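TRNA (guanine(26)-N(2))-dimethyltransferase (Pyrococcus horikoshii, PDB 2DUL) probably catalyses the S-adenosyl-L-methionine-dependent dimethylation of N2 of guanine 26 in tRNA, as a member of the Trm1 family of class I-like methyltransferases. Local coordinates at residues 348-353 / 364-369; 322-327 / 369-374. One frame throughout, in Å; residues are numbered along the deposited sequence.

Contact 1 (348-353 / 364-369)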
# COMPACT_ATOMS: atom_id res chain seq x y z
N GLN A 348 -8.31 32.31 1.38
CA GLN A 348 -7.07 33.08 1.35
C GLN A 348 -6.23 32.72 0.13
O GLN A 348 -5.12 33.23 -0.04
CB GLN A 348 -6.26 32.83 2.62
CG GLN A 348 -6.88 33.41 3.88
CD GLN A 348 -6.07 33.08 5.12
OE1 GLN A 348 -4.90 33.46 5.24
NE2 GLN A 348 -6.69 32.35 6.05
N GLY A 349 -6.75 31.84 -0.71
CA GLY A 349 -6.03 31.45 -1.91
C GLY A 349 -5.12 30.23 -1.80
O GLY A 349 -4.30 30.00 -2.69
N TYR A 350 -5.26 29.45 -0.73
CA TYR A 350 -4.43 28.26 -0.57
C TYR A 350 -5.21 26.97 -0.82
O TYR A 350 -6.42 26.91 -0.64
CB TYR A 350 -3.85 28.17 0.85
CG TYR A 350 -2.90 29.29 1.20
CD1 TYR A 350 -3.35 30.45 1.83
CD2 TYR A 350 -1.55 29.21 0.87
CE1 TYR A 350 -2.49 31.50 2.12
CE2 TYR A 350 -0.67 30.25 1.15
CZ TYR A 350 -1.15 31.39 1.77
OH TYR A 350 -0.29 32.44 2.02
N GLU A 351 -4.49 25.94 -1.24
CA GLU A 351 -5.11 24.64 -1.46
C GLU A 351 -5.19 24.01 -0.08
O GLU A 351 -4.26 24.12 0.71
CB GLU A 351 -4.22 23.79 -2.36
CG GLU A 351 -4.11 24.29 -3.79
CD GLU A 351 -2.87 23.76 -4.48
OE1 GLU A 351 -1.76 24.22 -4.15
OE2 GLU A 351 -3.01 22.87 -5.35
N ALA A 352 -6.32 23.37 0.22
CA ALA A 352 -6.50 22.73 1.51
C ALA A 352 -7.57 21.66 1.42
O ALA A 352 -8.65 21.89 0.88
CB ALA A 352 -6.91 23.77 2.55
N THR A 353 -7.25 20.47 1.93
CA THR A 353 -8.19 19.35 1.90
C THR A 353 -8.03 18.52 3.17
O THR A 353 -7.07 18.69 3.92
CB THR A 353 -7.93 18.39 0.72
OG1 THR A 353 -6.70 17.68 0.96
CG2 THR A 353 -7.82 19.15 -0.59
N THR A 364 -2.28 21.12 3.22
CA THR A 364 -2.39 22.46 2.68
C THR A 364 -1.07 22.99 2.16
O THR A 364 -0.00 22.60 2.62
CB THR A 364 -2.93 23.45 3.73
OG1 THR A 364 -3.07 24.74 3.14
CG2 THR A 364 -1.99 23.54 4.92
N SER A 365 -1.16 23.88 1.18
CA SER A 365 0.02 24.50 0.60
C SER A 365 0.48 25.66 1.49
O SER A 365 1.60 26.15 1.36
CB SER A 365 -0.31 25.03 -0.80
OG SER A 365 -1.40 25.95 -0.76
N ALA A 366 -0.40 26.08 2.39
CA ALA A 366 -0.10 27.20 3.29
C ALA A 366 1.08 26.97 4.23
O ALA A 366 1.31 25.86 4.68
CB ALA A 366 -1.34 27.55 4.10
N PRO A 367 1.84 28.04 4.51
CA PRO A 367 2.99 27.93 5.42
C PRO A 367 2.45 27.67 6.82
O PRO A 367 1.31 28.03 7.13
CB PRO A 367 3.64 29.31 5.32
CG PRO A 367 3.23 29.80 3.95
CD PRO A 367 1.79 29.36 3.87
N TYR A 368 3.25 27.03 7.66
CA TYR A 368 2.85 26.73 9.03
C TYR A 368 2.28 27.95 9.78
O TYR A 368 1.23 27.86 10.41
CB TYR A 368 4.05 26.19 9.81
CG TYR A 368 3.79 26.02 11.29
CD1 TYR A 368 3.07 24.92 11.77
CD2 TYR A 368 4.24 26.96 12.21
CE1 TYR A 368 2.82 24.76 13.14
CE2 TYR A 368 4.00 26.82 13.58
CZ TYR A 368 3.28 25.73 14.04
OH TYR A 368 3.03 25.61 15.39
N GLU A 369 2.98 29.08 9.71
CA GLU A 369 2.52 30.28 10.40
C GLU A 369 1.16 30.76 9.92
O GLU A 369 0.36 31.26 10.72
CB GLU A 369 3.54 31.40 10.26
CG GLU A 369 4.89 31.11 10.91
CD GLU A 369 4.79 30.76 12.39
OE1 GLU A 369 3.85 31.23 13.08
OE2 GLU A 369 5.68 30.03 12.88
O HOH W 1 -2.01 26.97 -3.20
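A352 and T364 pair at the open end of the antiparallel hairpin 352-355/361-364, where an ST turn at T364 leads the chain off the sheet toward helix 368-375. They form a non-hydrogen-bonded pair with CA atoms 4.3 Å apart, and their side chains point to the same sheet face. One residue earlier, E351 O is gripped by two donors: S365 N at 3.1 Å and T364 OG1 at 2.8 Å. The T364 hydroxyl gets there because OG1 stands anti to the backbone N (chi1 -178°). T364 OG1 also accepts from A366 N at 3.1 Å, with an N-H...O angle of 165°, and this second bond defines the ST turn. OG1 thus works in both directions, tying the turn to the backbone leading into strand 352-355.

Beyond it the contact becomes aromatic. A366 CB lies over one face of the Y350 ring, 3.9 Å from the centroid and 22° off the normal, a CH-pi contact displaced toward the CG-CD2 side. S365 OG sits at the ring edge, in plane, 3.6 Å from Y350 CD2, while P367 approaches obliquely, its CD 3.8 Å from Y350 CE2. On the E351 side a water lies 2.7 Å from S365 OG and also donates to E351 OE1, bridging the two side chains.

P367 is the N-cap residue of helix 368-375, and G349, with positive phi, ends helix 338-347 in a Schellman motif, so the contact joins the exit of one helix to the entry of the next. Helix 338-347 packs beneath through L345, which touches A352, T364 and A366, and R346 bonds to A352 O; V370 of helix 368-375 also touches Y350.

Contact 2 (322-327 / 369-374); sequences YDTHAI and EVFIET
F371 presents a ring face to Y322, and the nearest group over that face is the CB methylene of Y322 rather than its ring. CB lies 3.6 Å from the F371 centroid, close to the ring normal, in a CH-pi contact offset toward the CE2-CZ rim. F371 CB points toward 322-327, and chi1 of -176° sets CG anti to the backbone N. The Tyr and Phe side chains slide past each other in opposite directions; their ring planes meet at 35° with centroids 5.0 Å apart, an oblique aromatic pair.

Two residues of the following helix reach other parts of the same ring. T324 runs at about a right angle to F371 and brings OG1 to the ring edge, 3.7 Å from F371 CZ; this buried hydroxyl has no polar partner in the model. I327 CD1 comes in obliquely, 4.0 Å from F371 CE2. The other branch of I327, CG2, meets I372 CD1 at 3.5 Å. CB of I372 does not point at helix 324-331, and it is the bent chain, with chi2 at -55°, that places CD1 against I327.

Within each segment a side chain bonds to the backbone. D323 OD1 caps helix 324-331 by accepting from A326 N at 2.9 Å, and T374 OG1 donates to V370 O at 2.8 Å, on the opposite face of that carbonyl plane from T374 N.

Around this apolar layer, Y322 pairs by backbone bonds with I362 of strand 361-364, and its ring meets that of F259. I341 of helix 338-347 touches both T324 and F371, while I362 packs on the same two residues. The contact therefore seats helix 368-375 against edge strand 322-323 of the small three-stranded sheet and the first turn of helix 324-331.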
# COMPACT_ATOMS: atom_id res chain seq x y z
N TYR A 322 -1.04 19.23 8.72
CA TYR A 322 -1.12 19.83 10.04
C TYR A 322 -2.35 19.27 10.74
O TYR A 322 -3.46 19.35 10.22
CB TYR A 322 -1.22 21.36 9.92
CG TYR A 322 -0.02 21.99 9.25
CD1 TYR A 322 1.27 21.82 9.76
CD2 TYR A 322 -0.16 22.73 8.07
CE1 TYR A 322 2.38 22.36 9.12
CE2 TYR A 322 0.95 23.28 7.43
CZ TYR A 322 2.22 23.09 7.96
OH TYR A 322 3.32 23.62 7.32
N ASP A 323 -2.14 18.70 11.92
CA ASP A 323 -3.24 18.13 12.70
C ASP A 323 -3.74 19.21 13.65
O ASP A 323 -3.07 19.57 14.61
CB ASP A 323 -2.75 16.92 13.48
CG ASP A 323 -3.88 16.14 14.12
OD1 ASP A 323 -4.50 16.66 15.08
OD2 ASP A 323 -4.15 15.01 13.66
N THR A 324 -4.93 19.74 13.36
CA THR A 324 -5.52 20.81 14.17
C THR A 324 -5.60 20.47 15.66
O THR A 324 -5.34 21.32 16.51
CB THR A 324 -6.93 21.17 13.67
OG1 THR A 324 -6.88 21.47 12.27
CG2 THR A 324 -7.45 22.39 14.41
N HIS A 325 -5.95 19.23 15.97
CA HIS A 325 -6.07 18.82 17.36
C HIS A 325 -4.70 18.78 18.05
O HIS A 325 -4.50 19.43 19.07
CB HIS A 325 -6.75 17.46 17.45
CG HIS A 325 -7.01 17.00 18.85
ND1 HIS A 325 -6.02 16.48 19.66
CD2 HIS A 325 -8.13 17.04 19.60
CE1 HIS A 325 -6.53 16.22 20.85
NE2 HIS A 325 -7.81 16.55 20.84
N ALA A 326 -3.77 18.01 17.49
CA ALA A 326 -2.44 17.88 18.07
C ALA A 326 -1.72 19.23 18.20
O ALA A 326 -1.09 19.50 19.22
CB ALA A 326 -1.60 16.91 17.25
N ILE A 327 -1.81 20.06 17.17
CA ILE A 327 -1.15 21.36 17.21
C ILE A 327 -1.76 22.22 18.31
O ILE A 327 -1.06 22.97 18.98
CB ILE A 327 -1.26 22.09 15.85
CG1 ILE A 327 -0.42 21.33 14.81
CG2 ILE A 327 -0.77 23.53 15.98
CD1 ILE A 327 -0.42 21.96 13.42
N GLU A 369 2.98 29.08 9.71
CA GLU A 369 2.52 30.28 10.40
C GLU A 369 1.16 30.76 9.92
O GLU A 369 0.36 31.26 10.72
CB GLU A 369 3.54 31.40 10.26
CG GLU A 369 4.89 31.11 10.91
CD GLU A 369 4.79 30.76 12.39
OE1 GLU A 369 3.85 31.23 13.08
OE2 GLU A 369 5.68 30.03 12.88
N VAL A 370 0.89 30.62 8.63
CA VAL A 370 -0.41 31.03 8.10
C VAL A 370 -1.48 30.08 8.64
O VAL A 370 -2.59 30.50 8.97
CB VAL A 370 -0.43 31.01 6.57
CG1 VAL A 370 -1.86 31.19 6.06
CG2 VAL A 370 0.46 32.11 6.02
N PHE A 371 -1.15 28.80 8.72
CA PHE A 371 -2.09 27.81 9.22
C PHE A 371 -2.47 28.13 10.67
O PHE A 371 -3.65 28.13 11.02
CB PHE A 371 -1.48 26.40 9.17
CG PHE A 371 -2.44 25.31 9.59
CD1 PHE A 371 -3.40 24.83 8.72
CD2 PHE A 371 -2.37 24.77 10.88
CE1 PHE A 371 -4.30 23.83 9.11
CE2 PHE A 371 -3.26 23.77 11.29
CZ PHE A 371 -4.22 23.30 10.40
N ILE A 372 -1.46 28.40 11.49
CA ILE A 372 -1.68 28.72 12.90
C ILE A 372 -2.55 29.95 13.09
O ILE A 372 -3.46 29.95 13.93
CB ILE A 372 -0.33 28.95 13.63
CG1 ILE A 372 0.52 27.68 13.57
CG2 ILE A 372 -0.58 29.34 15.08
CD1 ILE A 372 -0.18 26.44 14.09
N GLU A 373 -2.28 30.99 12.32
CA GLU A 373 -3.07 32.20 12.42
C GLU A 373 -4.51 31.91 12.02
O GLU A 373 -5.44 32.51 12.54
CB GLU A 373 -2.48 33.30 11.52
CG GLU A 373 -3.19 34.65 11.66
CD GLU A 373 -2.47 35.77 10.92
OE1 GLU A 373 -2.42 35.72 9.67
OE2 GLU A 373 -1.96 36.69 11.59
N THR A 374 -4.69 30.97 11.10
CA THR A 374 -6.02 30.61 10.63
C THR A 374 -6.80 29.71 11.59
O THR A 374 -8.02 29.82 11.68
CB THR A 374 -5.95 29.89 9.27
OG1 THR A 374 -5.27 30.72 8.32
CG2 THR A 374 -7.35 29.59 8.76

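How the contacts relate
From the N terminus, strand 322-323 and the start of helix 324-331 come first, and the chain then passes through helix 338-347 before reaching 348-353. Contact 1 closes the short loop of hairpin 352-355/361-364; contact 2 closes the longer one, when helix 368-375 returns to 322-327, so contact 1 is nested inside it. They share E369, and their centres lie about 10 Å apart. Strand 361-364 runs between the other two in this antiparallel sheet, in an order consistent with a winged-helix-like module. Direct links are T364 CG2 to Y322 CD2 at 3.7 Å and a probable hydrogen bond from Q348 NE2 to T374 OG1 at 3.1 Å.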